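Local coordinates for DNA-binding transcriptional repressor YiaJ (Escherichia coli, PDB 1YSQ), which represses transcription of the yiaKLMNOPQRS operon, whose products may take part in the use of 2,3-diketo-L-gulonate, and is represented here by its IclR-type C-terminal effector domain, at residues E19-N22 against I23-E27; L165-P168 against L169-A173; T154-L157 against K158-G161; E110-H113 against I114-G118. One frame throughout, in Å; residues are numbered along the deposited sequence.

Contact 1: residues E19-N22 against I23-E27; sequences EALN and IATGE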
loop_
_atom_site.group_PDB
_atom_site.type_symbol
_atom_site.label_atom_id
_atom_site.label_comp_id
_atom_site.label_asym_id
_atom_site.label_seq_id
_atom_site.Cartn_x
_atom_site.Cartn_y
_atom_site.Cartn_z
ATOM N N GLU A 19 9.841 0.248 -11.484
ATOM C CA GLU A 19 11.254 -0.154 -11.590
ATOM C C GLU A 19 12.209 0.968 -11.182
ATOM O O GLU A 19 13.179 0.751 -10.455
ATOM C CB GLU A 19 11.575 -0.586 -13.025
ATOM C CG GLU A 19 11.004 -1.944 -13.397
ATOM C CD GLU A 19 11.418 -2.368 -14.799
ATOM O OE1 GLU A 19 12.419 -1.827 -15.319
ATOM O OE2 GLU A 19 10.748 -3.232 -15.371
ATOM N N ALA A 20 11.936 2.168 -11.678
ATOM C CA ALA A 20 12.705 3.350 -11.296
ATOM C C ALA A 20 12.745 3.531 -9.784
ATOM O O ALA A 20 13.799 3.813 -9.214
ATOM C CB ALA A 20 12.127 4.606 -11.974
ATOM N N LEU A 21 11.598 3.391 -9.129
ATOM C CA LEU A 21 11.541 3.590 -7.675
ATOM C C LEU A 21 12.299 2.480 -6.938
ATOM O O LEU A 21 12.963 2.732 -5.925
ATOM C CB LEU A 21 10.090 3.677 -7.205
ATOM C CG LEU A 21 9.805 3.816 -5.703
ATOM C CD1 LEU A 21 10.268 5.191 -5.195
ATOM C CD2 LEU A 21 8.307 3.604 -5.459
ATOM N N ASN A 22 12.187 1.258 -7.462
ATOM C CA ASN A 22 12.928 0.100 -6.959
ATOM C C ASN A 22 14.441 0.377 -6.997
ATOM O O ASN A 22 15.145 0.159 -6.007
ATOM C CB ASN A 22 12.525 -1.130 -7.790
ATOM C CG ASN A 22 13.300 -2.400 -7.437
ATOM O OD1 ASN A 22 13.868 -3.028 -8.326
ATOM N ND2 ASN A 22 13.283 -2.806 -6.163
ATOM N N ILE A 23 14.932 0.864 -8.131
ATOM C CA ILE A 23 16.354 1.219 -8.259
ATOM C C ILE A 23 16.752 2.370 -7.338
ATOM O O ILE A 23 17.795 2.313 -6.679
ATOM C CB ILE A 23 16.724 1.537 -9.747
ATOM C CG1 ILE A 23 16.454 0.330 -10.667
ATOM C CG2 ILE A 23 18.189 2.051 -9.878
ATOM C CD1 ILE A 23 17.139 -0.972 -10.255
ATOM N N ALA A 24 15.914 3.402 -7.277
ATOM C CA ALA A 24 16.234 4.597 -6.481
ATOM C C ALA A 24 16.317 4.305 -4.984
ATOM O O ALA A 24 17.247 4.764 -4.318
ATOM C CB ALA A 24 15.217 5.700 -6.758
ATOM N N THR A 25 15.368 3.528 -4.456
ATOM C CA THR A 25 15.344 3.219 -3.024
ATOM C C THR A 25 16.102 1.949 -2.627
ATOM O O THR A 25 16.464 1.788 -1.457
ATOM C CB THR A 25 13.894 3.075 -2.516
ATOM O OG1 THR A 25 13.277 1.929 -3.151
ATOM C CG2 THR A 25 13.048 4.303 -2.925
ATOM N N GLY A 26 16.265 1.021 -3.568
ATOM C CA GLY A 26 16.840 -0.284 -3.247
ATOM C C GLY A 26 15.873 -1.271 -2.587
ATOM O O GLY A 26 16.238 -2.407 -2.278
ATOM N N GLU A 27 14.634 -0.839 -2.359
ATOM C CA GLU A 27 13.671 -1.589 -1.544
ATOM C C GLU A 27 12.601 -2.304 -2.364
ATOM O O GLU A 27 12.399 -1.997 -3.536
ATOM C CB GLU A 27 12.946 -0.629 -0.576
ATOM C CG GLU A 27 13.845 0.169 0.373
ATOM C CD GLU A 27 14.591 -0.701 1.375
ATOM O OE1 GLU A 27 14.418 -1.941 1.365
ATOM O OE2 GLU A 27 15.372 -0.139 2.183
#
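T25 meets L21 twice over, once through its hydroxyl and once through its methyl. OG1 donates to L21 O at 2.9 Å while the backbone N of T25 bonds to the same oxygen from the opposite face of the carbonyl plane, a double grip from one residue. The hydroxyl's half of this grip follows from chi1 of 65°, which lodges OG1 between the backbone N and the carbonyl carbon and swings CG2 over to L21 CD1, 3.7 Å away. OG1 also accepts from the N-H of E27, two residues on, at 3.2 Å, which makes an ST turn. The helix ends here, as an IclR-type domain of the GAF clan passes from helix 8-25 into strand 28-35; G26 leaves the helix with positive phi, which favours glycine, and its N still reaches N22 O. A valine in place of T25 would probably leave L21 O with its backbone donor alone and the N-H of E27 without this acceptor. The turn has a second tie in N22, whose ND2 donates to E27 O at 2.9 Å. E27 O lies within 3° of the amide plane, whereas the nitrogen stands 42° above the plane of the carbonyl it serves. Further out, ND2 also bonds to E46 O, and backbone bonds join G26 to T48 and G50. L21 packs on P168, L169 and T172 of helix 162-182.

Contact 2: residues L165-P168 against L169-A173; sequences LLKP and LRETA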
loop_
_atom_site.group_PDB
_atom_site.type_symbol
_atom_site.label_atom_id
_atom_site.label_comp_id
_atom_site.label_asym_id
_atom_site.label_seq_id
_atom_site.Cartn_x
_atom_site.Cartn_y
_atom_site.Cartn_z
ATOM N N LEU A 165 11.408 8.828 2.332
ATOM C CA LEU A 165 11.041 7.824 1.341
ATOM C C LEU A 165 9.688 8.128 0.689
ATOM O O LEU A 165 9.441 7.753 -0.458
ATOM C CB LEU A 165 11.013 6.436 1.987
ATOM C CG LEU A 165 12.355 5.727 2.156
ATOM C CD1 LEU A 165 12.169 4.468 3.008
ATOM C CD2 LEU A 165 12.979 5.366 0.787
ATOM N N LEU A 166 8.813 8.812 1.423
ATOM C CA LEU A 166 7.486 9.121 0.911
ATOM C C LEU A 166 7.554 10.021 -0.327
ATOM O O LEU A 166 6.746 9.898 -1.254
ATOM C CB LEU A 166 6.614 9.740 2.022
ATOM C CG LEU A 166 5.190 10.186 1.711
ATOM C CD1 LEU A 166 4.382 9.036 1.126
ATOM C CD2 LEU A 166 4.524 10.686 2.991
ATOM N N LYS A 167 8.534 10.919 -0.353
ATOM C CA LYS A 167 8.661 11.822 -1.489
ATOM C C LYS A 167 8.785 11.130 -2.872
ATOM O O LYS A 167 7.950 11.399 -3.736
ATOM C CB LYS A 167 9.754 12.861 -1.263
ATOM C CG LYS A 167 9.690 13.999 -2.260
ATOM C CD LYS A 167 10.765 15.010 -1.967
ATOM C CE LYS A 167 11.493 15.384 -3.232
ATOM N NZ LYS A 167 11.037 16.721 -3.661
ATOM N N PRO A 168 9.787 10.277 -3.108
ATOM C CA PRO A 168 9.868 9.560 -4.396
ATOM C C PRO A 168 8.706 8.584 -4.594
ATOM O O PRO A 168 8.271 8.366 -5.722
ATOM C CB PRO A 168 11.210 8.802 -4.315
ATOM C CG PRO A 168 11.532 8.740 -2.848
ATOM C CD PRO A 168 10.944 9.980 -2.238
ATOM N N LEU A 169 8.211 8.001 -3.504
ATOM C CA LEU A 169 7.073 7.075 -3.578
ATOM C C LEU A 169 5.852 7.813 -4.123
ATOM O O LEU A 169 5.162 7.330 -5.033
ATOM C CB LEU A 169 6.752 6.512 -2.182
ATOM C CG LEU A 169 5.454 5.690 -2.075
ATOM C CD1 LEU A 169 5.441 4.490 -3.023
ATOM C CD2 LEU A 169 5.263 5.246 -0.645
ATOM N N ARG A 170 5.596 9.000 -3.581
ATOM C CA ARG A 170 4.456 9.771 -4.054
ATOM C C ARG A 170 4.666 10.253 -5.500
ATOM O O ARG A 170 3.740 10.208 -6.329
ATOM C CB ARG A 170 4.142 10.932 -3.119
ATOM C CG ARG A 170 3.048 11.862 -3.677
ATOM C CD ARG A 170 2.728 13.032 -2.769
ATOM N NE ARG A 170 3.930 13.814 -2.468
ATOM C CZ ARG A 170 4.501 13.890 -1.266
ATOM N NH1 ARG A 170 3.973 13.245 -0.217
ATOM N NH2 ARG A 170 5.590 14.619 -1.116
ATOM N N GLU A 171 5.886 10.682 -5.814
ATOM C CA GLU A 171 6.189 11.116 -7.181
ATOM C C GLU A 171 5.921 9.982 -8.186
ATOM O O GLU A 171 5.430 10.226 -9.292
ATOM C CB GLU A 171 7.626 11.616 -7.280
ATOM C CG GLU A 171 7.816 12.991 -6.649
ATOM C CD GLU A 171 9.271 13.358 -6.427
ATOM O OE1 GLU A 171 10.160 12.542 -6.751
ATOM O OE2 GLU A 171 9.521 14.466 -5.917
ATOM N N THR A 172 6.255 8.757 -7.778
ATOM C CA THR A 172 5.999 7.560 -8.576
ATOM C C THR A 172 4.492 7.359 -8.813
ATOM O O THR A 172 4.076 7.212 -9.969
ATOM C CB THR A 172 6.654 6.343 -7.898
ATOM O OG1 THR A 172 8.089 6.517 -7.874
ATOM C CG2 THR A 172 6.426 5.052 -8.700
ATOM N N ALA A 173 3.687 7.374 -7.735
ATOM C CA ALA A 173 2.239 7.255 -7.849
ATOM C C ALA A 173 1.642 8.371 -8.711
ATOM O O ALA A 173 0.759 8.117 -9.508
ATOM C CB ALA A 173 1.569 7.242 -6.471
#
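L165 and L169 open the run of backbone bonds, L169 N reaching L165 O at 3.3 Å, a longer span than the bonds that follow. Next in line, L166 receives R170 in two ways. Its carbonyl oxygen takes the backbone N-H of R170 at 2.7 Å, nearly along the C=O axis, and lies over one face of the guanidinium, while L166 CG meets NH1 of that group at 3.8 Å. The bend at chi3 of R170, 56°, folds the guanidinium back over the preceding turn. L166 CD1 and L169 CD2 add a looser apolar touch at 4.3 Å. K167 then reaches forward by one turn to E171: its chain, bent at chi3 and chi4, crosses the glutamate obliquely, and NZ forms a salt bridge with OE2 at 3.5 Å, with CE equally near that oxygen. P168 has no N-H to give to the turn before, and helix 162-182 is kinked there. Its carbonyl is nevertheless well used, taking the N-H of T172 on one face and OG1 of T172, at 2.8 Å, on the other. L165 packs on I133 and L152, L166 on V135, and L169 on V135, V148 and I150, all in strands of the antiparallel sheet. The chemistry thus divides by position, with leucines serving the sheet and an exposed lysine–glutamate pair on the outer turn. The carboxylate of E171 would probably offset part of the positive charge gathered by K167 and R170, whose NZ and NH2 stand 6.4 Å apart.

Contact 3: residues T154-L157 against K158-G161; sequences TSRL and KQVG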
loop_
_atom_site.group_PDB
_atom_site.type_symbol
_atom_site.label_atom_id
_atom_site.label_comp_id
_atom_site.label_asym_id
_atom_site.label_seq_id
_atom_site.Cartn_x
_atom_site.Cartn_y
_atom_site.Cartn_z
ATOM N N THR A 154 11.864 -2.129 9.795
ATOM C CA THR A 154 11.524 -1.026 10.684
ATOM C C THR A 154 12.801 -0.280 11.083
ATOM O O THR A 154 12.822 0.948 11.167
ATOM C CB THR A 154 10.856 -1.581 11.927
ATOM O OG1 THR A 154 9.730 -2.371 11.527
ATOM C CG2 THR A 154 10.263 -0.441 12.771
ATOM N N SER A 155 13.849 -1.066 11.301
ATOM C CA SER A 155 15.166 -0.573 11.642
ATOM C C SER A 155 15.662 0.411 10.587
ATOM O O SER A 155 16.104 1.525 10.919
ATOM C CB SER A 155 16.123 -1.751 11.748
ATOM O OG SER A 155 17.263 -1.345 12.454
ATOM N N ARG A 156 15.588 0.009 9.315
ATOM C CA ARG A 156 16.035 0.885 8.249
ATOM C C ARG A 156 15.132 2.112 8.116
ATOM O O ARG A 156 15.612 3.224 7.903
ATOM C CB ARG A 156 16.159 0.146 6.907
ATOM C CG ARG A 156 16.745 1.017 5.808
ATOM C CD ARG A 156 18.161 1.499 6.110
ATOM N NE ARG A 156 18.745 2.242 4.991
ATOM C CZ ARG A 156 19.722 3.144 5.097
ATOM N NH1 ARG A 156 20.254 3.443 6.278
ATOM N NH2 ARG A 156 20.162 3.756 4.011
ATOM N N LEU A 157 13.827 1.911 8.262
ATOM C CA LEU A 157 12.890 3.030 8.145
ATOM C C LEU A 157 13.183 4.131 9.182
ATOM O O LEU A 157 13.120 5.332 8.880
ATOM C CB LEU A 157 11.460 2.525 8.296
ATOM C CG LEU A 157 10.359 3.591 8.236
ATOM C CD1 LEU A 157 10.416 4.347 6.918
ATOM C CD2 LEU A 157 9.035 2.910 8.418
ATOM N N LYS A 158 13.517 3.718 10.395
ATOM C CA LYS A 158 13.861 4.680 11.439
ATOM C C LYS A 158 15.122 5.462 11.075
ATOM O O LYS A 158 15.228 6.652 11.371
ATOM C CB LYS A 158 13.988 3.982 12.789
ATOM C CG LYS A 158 12.639 3.790 13.458
ATOM C CD LYS A 158 12.672 2.724 14.524
ATOM C CE LYS A 158 11.264 2.451 15.064
ATOM N NZ LYS A 158 11.299 1.353 16.085
ATOM N N GLN A 159 16.055 4.798 10.396
ATOM C CA GLN A 159 17.302 5.414 9.975
ATOM C C GLN A 159 17.113 6.427 8.852
ATOM O O GLN A 159 17.713 7.501 8.876
ATOM C CB GLN A 159 18.299 4.346 9.507
ATOM C CG GLN A 159 18.831 3.446 10.599
ATOM C CD GLN A 159 19.868 2.459 10.073
ATOM O OE1 GLN A 159 20.020 2.305 8.873
ATOM N NE2 GLN A 159 20.587 1.809 10.979
ATOM N N VAL A 160 16.282 6.092 7.867
ATOM C CA VAL A 160 16.116 6.968 6.699
ATOM C C VAL A 160 14.962 7.968 6.793
ATOM O O VAL A 160 15.057 9.055 6.228
ATOM C CB VAL A 160 16.023 6.179 5.383
ATOM C CG1 VAL A 160 17.335 5.467 5.133
ATOM C CG2 VAL A 160 14.907 5.183 5.444
ATOM N N GLY A 161 13.894 7.595 7.491
ATOM C CA GLY A 161 12.744 8.454 7.708
ATOM C C GLY A 161 11.599 8.210 6.724
ATOM O O GLY A 161 11.845 7.998 5.517
#
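R156 and V160 cross at about a right angle, with the methyl CG1 of V160 set over the centre of the guanidinium face, 3.3 Å above its plane. This packing of a methyl on a guanidinium face belongs to helix 154-160, the short connection that follows strand 146-153 of the sheet in this GAF-clan domain. Q159 approaches the same group from a different direction: its OE1 takes a hydrogen bond from NH1 at 2.8 Å, lying only 7° out of the guanidinium plane, and the amide itself is turned 87° to that plane. The flat cation is therefore touched on a face by a methyl and at an edge by an oxygen. A bend at chi2 of R156, 62°, carries the chain along the helix toward both partners. With an alanine here instead of V160, the guanidinium would probably lose the methyl packed on its face and be freer to swing about its bond to Q159. T154 and K158 instead lie side by side and point the same way, the lysine extended beyond CG; the threonine hydroxyl bonds to S131 OG. The helix closes at G161, where positive phi ends the helical run and N donates to L157 O at 2.8 Å.

Contact 4: residues E110-H113 against I114-G118; sequences ELAH and IRESG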
loop_
_atom_site.group_PDB
_atom_site.type_symbol
_atom_site.label_atom_id
_atom_site.label_comp_id
_atom_site.label_asym_id
_atom_site.label_seq_id
_atom_site.Cartn_x
_atom_site.Cartn_y
_atom_site.Cartn_z
ATOM N N GLU A 110 -7.300 6.107 12.457
ATOM C CA GLU A 110 -6.252 5.843 11.475
ATOM C C GLU A 110 -6.679 6.278 10.071
ATOM O O GLU A 110 -5.915 6.921 9.351
ATOM C CB GLU A 110 -5.921 4.344 11.471
ATOM C CG GLU A 110 -5.020 3.911 10.317
ATOM C CD GLU A 110 -3.540 3.957 10.661
ATOM O OE1 GLU A 110 -3.180 4.570 11.687
ATOM O OE2 GLU A 110 -2.718 3.378 9.906
ATOM N N LEU A 111 -7.895 5.910 9.685
ATOM C CA LEU A 111 -8.379 6.183 8.345
ATOM C C LEU A 111 -8.546 7.674 8.088
ATOM O O LEU A 111 -8.317 8.123 6.979
ATOM C CB LEU A 111 -9.691 5.435 8.067
ATOM C CG LEU A 111 -9.603 3.907 7.960
ATOM C CD1 LEU A 111 -10.993 3.347 7.657
ATOM C CD2 LEU A 111 -8.586 3.474 6.904
ATOM N N ALA A 112 -8.952 8.428 9.111
ATOM C CA ALA A 112 -9.020 9.885 8.986
ATOM C C ALA A 112 -7.650 10.490 8.672
ATOM O O ALA A 112 -7.550 11.333 7.800
ATOM C CB ALA A 112 -9.617 10.500 10.248
ATOM N N HIS A 113 -6.592 10.050 9.368
ATOM C CA HIS A 113 -5.244 10.515 9.078
ATOM C C HIS A 113 -4.807 10.175 7.657
ATOM O O HIS A 113 -4.163 11.000 6.999
ATOM C CB HIS A 113 -4.201 9.965 10.074
ATOM C CG HIS A 113 -4.401 10.417 11.490
ATOM N ND1 HIS A 113 -4.677 11.726 11.830
ATOM C CD2 HIS A 113 -4.352 9.731 12.657
ATOM C CE1 HIS A 113 -4.793 11.825 13.142
ATOM N NE2 HIS A 113 -4.602 10.629 13.669
ATOM N N ILE A 114 -5.086 8.946 7.206
ATOM C CA ILE A 114 -4.744 8.549 5.826
ATOM C C ILE A 114 -5.482 9.379 4.767
ATOM O O ILE A 114 -4.890 9.802 3.769
ATOM C CB ILE A 114 -5.027 7.020 5.605
ATOM C CG1 ILE A 114 -4.085 6.185 6.490
ATOM C CG2 ILE A 114 -4.832 6.650 4.141
ATOM C CD1 ILE A 114 -4.588 4.729 6.736
ATOM N N ARG A 115 -6.783 9.579 4.974
ATOM C CA ARG A 115 -7.609 10.353 4.036
ATOM C C ARG A 115 -7.123 11.807 3.929
ATOM O O ARG A 115 -7.041 12.381 2.835
ATOM C CB ARG A 115 -9.089 10.284 4.441
ATOM C CG ARG A 115 -10.053 11.088 3.521
ATOM C CD ARG A 115 -10.044 10.644 2.040
ATOM N NE ARG A 115 -10.891 11.522 1.214
ATOM C CZ ARG A 115 -10.481 12.654 0.645
ATOM N NH1 ARG A 115 -9.223 13.050 0.789
ATOM N NH2 ARG A 115 -11.324 13.387 -0.094
ATOM N N GLU A 116 -6.749 12.378 5.066
ATOM C CA GLU A 116 -6.239 13.748 5.096
ATOM C C GLU A 116 -4.876 13.882 4.406
ATOM O O GLU A 116 -4.673 14.771 3.578
ATOM C CB GLU A 116 -6.149 14.232 6.550
ATOM C CG GLU A 116 -7.508 14.540 7.155
ATOM C CD GLU A 116 -7.537 14.328 8.649
ATOM O OE1 GLU A 116 -6.456 14.271 9.272
ATOM O OE2 GLU A 116 -8.649 14.217 9.191
ATOM N N SER A 117 -3.938 13.000 4.759
ATOM C CA SER A 117 -2.558 13.117 4.292
ATOM C C SER A 117 -2.299 12.456 2.946
ATOM O O SER A 117 -1.325 12.801 2.263
ATOM C CB SER A 117 -1.593 12.505 5.324
ATOM O OG SER A 117 -1.726 11.095 5.308
ATOM N N GLY A 118 -3.137 11.493 2.574
ATOM C CA GLY A 118 -2.917 10.751 1.336
ATOM C C GLY A 118 -1.785 9.726 1.414
ATOM O O GLY A 118 -1.154 9.398 0.398
#
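E110 turns its CG anti to the backbone N (chi1 170°), and CG of the glutamate comes to 3.7 Å from CD1 of I114. The nearest atom is CG, with the carboxylate just behind it; the polar partner of OE2 is K71 NZ, in a salt bridge. The same CD1 of I114 also meets CD2 of L111, at 4.2 Å, so one methyl lies near two side chains of the preceding turn. S117 provides the polar counterpart. With chi1 of 72° its OG stands between the backbone N and the carbonyl carbon and turns back to H113 O, donating at 3.0 Å, while S117 N reaches that oxygen from the other face of the carbonyl plane at an equal distance. OG is engaged again by A119 N, so the serine joins the last turn to the chain that leaves it. On the exposed side, the imidazole of H113 and the carboxylate of E116 are turned 80° to each other, with ND1 4.0 Å from OE1, beyond bonding range; any attraction there would depend on the charge of the histidine. A backbone bond from G118 N to I114 O at 2.7 Å completes the end of the helix, and phi turns positive at the glycine. Helix 104-117 rests on helix 68-75, where I114 lies against K71, I72 and A75 and L111 against A75; beyond G118 the chain runs into strand 120-123, the outermost strand on that side of the sheet within this chain.

Contacts 1, 2 and 3 form a connected group at one part of the domain. Contacts 1 and 2 have centres 11 Å apart and touch directly: L21 CD2 lies 3.9 Å from L169 CD1, and T25 CG2 is equally far from L165 CD2. Contact 3 meets contact 2 where V160 CG2 lies 3.7 Å from L165 CD1, and contact 1 where R156 CG lies 4.0 Å from E27 OE2; helix 154-160 leads straight into helix 162-182. Bound phosphate, probably from the crystallisation liquor, lies about 3 Å from the E27 side chain and likewise from that of R156, consistent with a site where contacts 1 and 3 meet. Contact 4 stands apart, its nearest atoms about 6 Å from contact 2.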